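Local atomic coordinates of N2152 (Neocallimastix frontalis, PDB entry 5U22), a protein that probably hydrolyses arabinosyl linkages in plant polysaccharides, as a family 39 glycoside hydrolase built from a TIM barrel and a beta sandwich. Residues 145-150 against 184-189. Sequence-based numbering, arbitrary orientation.
Sequences WNEPDV and SFSWYE
Glu147 N donates to Ser184 O (2.8 Å), tying the turn after strand 139-143 to the neighbouring parallel strand 180-185. Beside this bond, a water accepts from Trp145 N and donates to Ser184 OG, which also hydrogen-bonds Glu143; serine is small enough for Ser184 CB to lie 3.9 Å from Asn146 CA. Pro148 suits the first turn of helix 148-151, where no backbone N-H is needed; Pro148 CG meets Phe185 CD1 at 4.0 Å, the two side chains crossing at about a right angle. Asp149 faces the other segment: OD1 receives Ser186 N through its syn lone pair (2.8 Å, N-H...O 173°), while OD2 takes a weak bond from Trp187 N, lies over one face of the Trp187 indole and forms a salt bridge with Lys192. A chi1 of 43° turns the Asp149 carboxylate to these N-H groups. Replacing Asp149 with alanine is likely to leave Ser186 N without this acceptor and take one anionic partner from Lys192. Val150 CG2 packs on Ser186 CB (3.6 Å). Glu147, in the Asn-Glu pair that typically carries the acid/base of such barrels, probably serves that role: OE1 binds a buffer molecule, and OE2, bonded to His213 with Ser186 OG close by, is thereby likely held in orientation.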
loop_
_atom_site.group_PDB
_atom_site.type_symbol
_atom_site.label_atom_id
_atom_site.label_comp_id
_atom_site.label_asym_id
_atom_site.label_seq_id
_atom_site.Cartn_x
_atom_site.Cartn_y
_atom_site.Cartn_z
ATOM N N TRP A 145 3.911 17.507 2.559
ATOM C CA TRP A 145 3.356 17.605 3.904
ATOM C C TRP A 145 2.758 16.260 4.297
ATOM O O TRP A 145 2.929 15.254 3.601
ATOM C CB TRP A 145 2.325 18.736 3.973
ATOM C CG TRP A 145 2.072 19.234 5.377
ATOM C CD1 TRP A 145 0.917 19.104 6.105
ATOM C CD2 TRP A 145 2.999 19.928 6.213
ATOM N NE1 TRP A 145 1.070 19.682 7.347
ATOM C CE2 TRP A 145 2.336 20.208 7.433
ATOM C CE3 TRP A 145 4.321 20.357 6.051
ATOM C CZ2 TRP A 145 2.958 20.881 8.484
ATOM C CZ3 TRP A 145 4.938 21.042 7.098
ATOM C CH2 TRP A 145 4.252 21.297 8.301
ATOM N N ASN A 146 2.049 16.241 5.427
ATOM C CA ASN A 146 1.433 15.017 5.937
ATOM C C ASN A 146 0.199 15.422 6.720
ATOM O O ASN A 146 0.315 16.156 7.707
ATOM C CB ASN A 146 2.398 14.233 6.835
ATOM C CG ASN A 146 1.790 12.939 7.382
ATOM O OD1 ASN A 146 1.067 12.230 6.685
ATOM N ND2 ASN A 146 2.103 12.624 8.639
ATOM N N GLU A 147 -0.963 14.955 6.273
ATOM C CA GLU A 147 -2.233 15.180 6.956
ATOM C C GLU A 147 -2.455 16.656 7.310
ATOM O O GLU A 147 -2.631 16.996 8.488
ATOM C CB GLU A 147 -2.341 14.298 8.190
ATOM C CG GLU A 147 -2.169 12.819 7.817
ATOM C CD GLU A 147 -2.673 11.846 8.864
ATOM O OE1 GLU A 147 -2.729 12.208 10.066
ATOM O OE2 GLU A 147 -3.016 10.702 8.472
ATOM N N PRO A 148 -2.482 17.538 6.316
ATOM C CA PRO A 148 -2.757 18.948 6.615
ATOM C C PRO A 148 -4.114 19.149 7.254
ATOM O O PRO A 148 -4.294 20.113 8.015
ATOM C CB PRO A 148 -2.670 19.611 5.237
ATOM C CG PRO A 148 -3.053 18.494 4.271
ATOM C CD PRO A 148 -2.407 17.280 4.866
ATOM N N ASP A 149 -5.070 18.249 6.978
ATOM C CA ASP A 149 -6.393 18.318 7.585
ATOM C C ASP A 149 -6.357 18.007 9.073
ATOM O O ASP A 149 -7.366 18.212 9.758
ATOM C CB ASP A 149 -7.393 17.393 6.850
ATOM C CG ASP A 149 -6.820 16.017 6.486
ATOM O OD1 ASP A 149 -5.613 15.769 6.673
ATOM O OD2 ASP A 149 -7.610 15.178 5.984
ATOM N N VAL A 150 -5.216 17.547 9.581
ATOM C CA VAL A 150 -5.004 17.330 11.000
ATOM C C VAL A 150 -3.978 18.304 11.568
ATOM O O VAL A 150 -4.132 18.783 12.694
ATOM C CB VAL A 150 -4.578 15.868 11.266
ATOM C CG1 VAL A 150 -4.207 15.657 12.734
ATOM C CG2 VAL A 150 -5.678 14.918 10.873
ATOM N N SER A 184 -1.753 14.497 0.796
ATOM C CA SER A 184 -1.537 13.611 1.947
ATOM C C SER A 184 -2.603 13.772 3.036
ATOM O O SER A 184 -2.303 13.657 4.226
ATOM C CB SER A 184 -0.137 13.809 2.539
ATOM O OG SER A 184 0.843 13.802 1.507
ATOM N N PHE A 185 -3.854 13.998 2.632
ATOM C CA PHE A 185 -4.952 14.120 3.585
ATOM C C PHE A 185 -5.014 12.908 4.507
ATOM O O PHE A 185 -4.776 11.770 4.088
ATOM C CB PHE A 185 -6.302 14.207 2.874
ATOM C CG PHE A 185 -6.495 15.412 2.006
ATOM C CD1 PHE A 185 -6.173 16.675 2.443
ATOM C CD2 PHE A 185 -7.079 15.268 0.749
ATOM C CE1 PHE A 185 -6.399 17.777 1.634
ATOM C CE2 PHE A 185 -7.298 16.368 -0.068
ATOM C CZ PHE A 185 -6.962 17.625 0.381
ATOM N N SER A 186 -5.404 13.151 5.765
ATOM C CA SER A 186 -5.608 12.042 6.693
ATOM C C SER A 186 -6.785 11.165 6.275
ATOM O O SER A 186 -6.766 9.943 6.484
ATOM C CB SER A 186 -5.834 12.564 8.100
ATOM O OG SER A 186 -6.026 11.478 8.975
ATOM N N TRP A 187 -7.832 11.768 5.729
ATOM C CA TRP A 187 -8.953 11.007 5.206
ATOM C C TRP A 187 -9.471 11.693 3.954
ATOM O O TRP A 187 -9.316 12.905 3.775
ATOM C CB TRP A 187 -10.081 10.845 6.239
ATOM C CG TRP A 187 -10.757 12.137 6.600
ATOM C CD1 TRP A 187 -11.863 12.687 6.005
ATOM C CD2 TRP A 187 -10.366 13.043 7.634
ATOM N NE1 TRP A 187 -12.178 13.888 6.607
ATOM C CE2 TRP A 187 -11.279 14.124 7.614
ATOM C CE3 TRP A 187 -9.334 13.046 8.580
ATOM C CZ2 TRP A 187 -11.185 15.196 8.500
ATOM C CZ3 TRP A 187 -9.241 14.115 9.463
ATOM C CH2 TRP A 187 -10.161 15.175 9.415
ATOM N N TYR A 188 -10.084 10.901 3.083
ATOM C CA TYR A 188 -10.627 11.439 1.845
ATOM C C TYR A 188 -11.995 12.065 2.097
ATOM O O TYR A 188 -12.843 11.486 2.786
ATOM C CB TYR A 188 -10.735 10.339 0.787
ATOM C CG TYR A 188 -11.151 10.893 -0.552
ATOM C CD1 TYR A 188 -10.199 11.261 -1.495
ATOM C CD2 TYR A 188 -12.492 11.080 -0.858
ATOM C CE1 TYR A 188 -10.583 11.796 -2.728
ATOM C CE2 TYR A 188 -12.887 11.608 -2.071
ATOM C CZ TYR A 188 -11.927 11.963 -3.003
ATOM O OH TYR A 188 -12.328 12.489 -4.207
ATOM N N GLU A 189 -12.214 13.249 1.528
ATOM C CA GLU A 189 -13.551 13.826 1.449
ATOM C C GLU A 189 -13.629 14.629 0.157
ATOM O O GLU A 189 -12.662 15.289 -0.222
ATOM C CB GLU A 189 -13.862 14.690 2.681
ATOM C CG GLU A 189 -15.312 15.095 2.805
ATOM C CD GLU A 189 -15.637 16.328 1.990
ATOM O OE1 GLU A 189 -14.797 17.260 1.980
ATOM O OE2 GLU A 189 -16.721 16.360 1.353
HETATM O O HOH W 1 2.036 16.244 0.592
#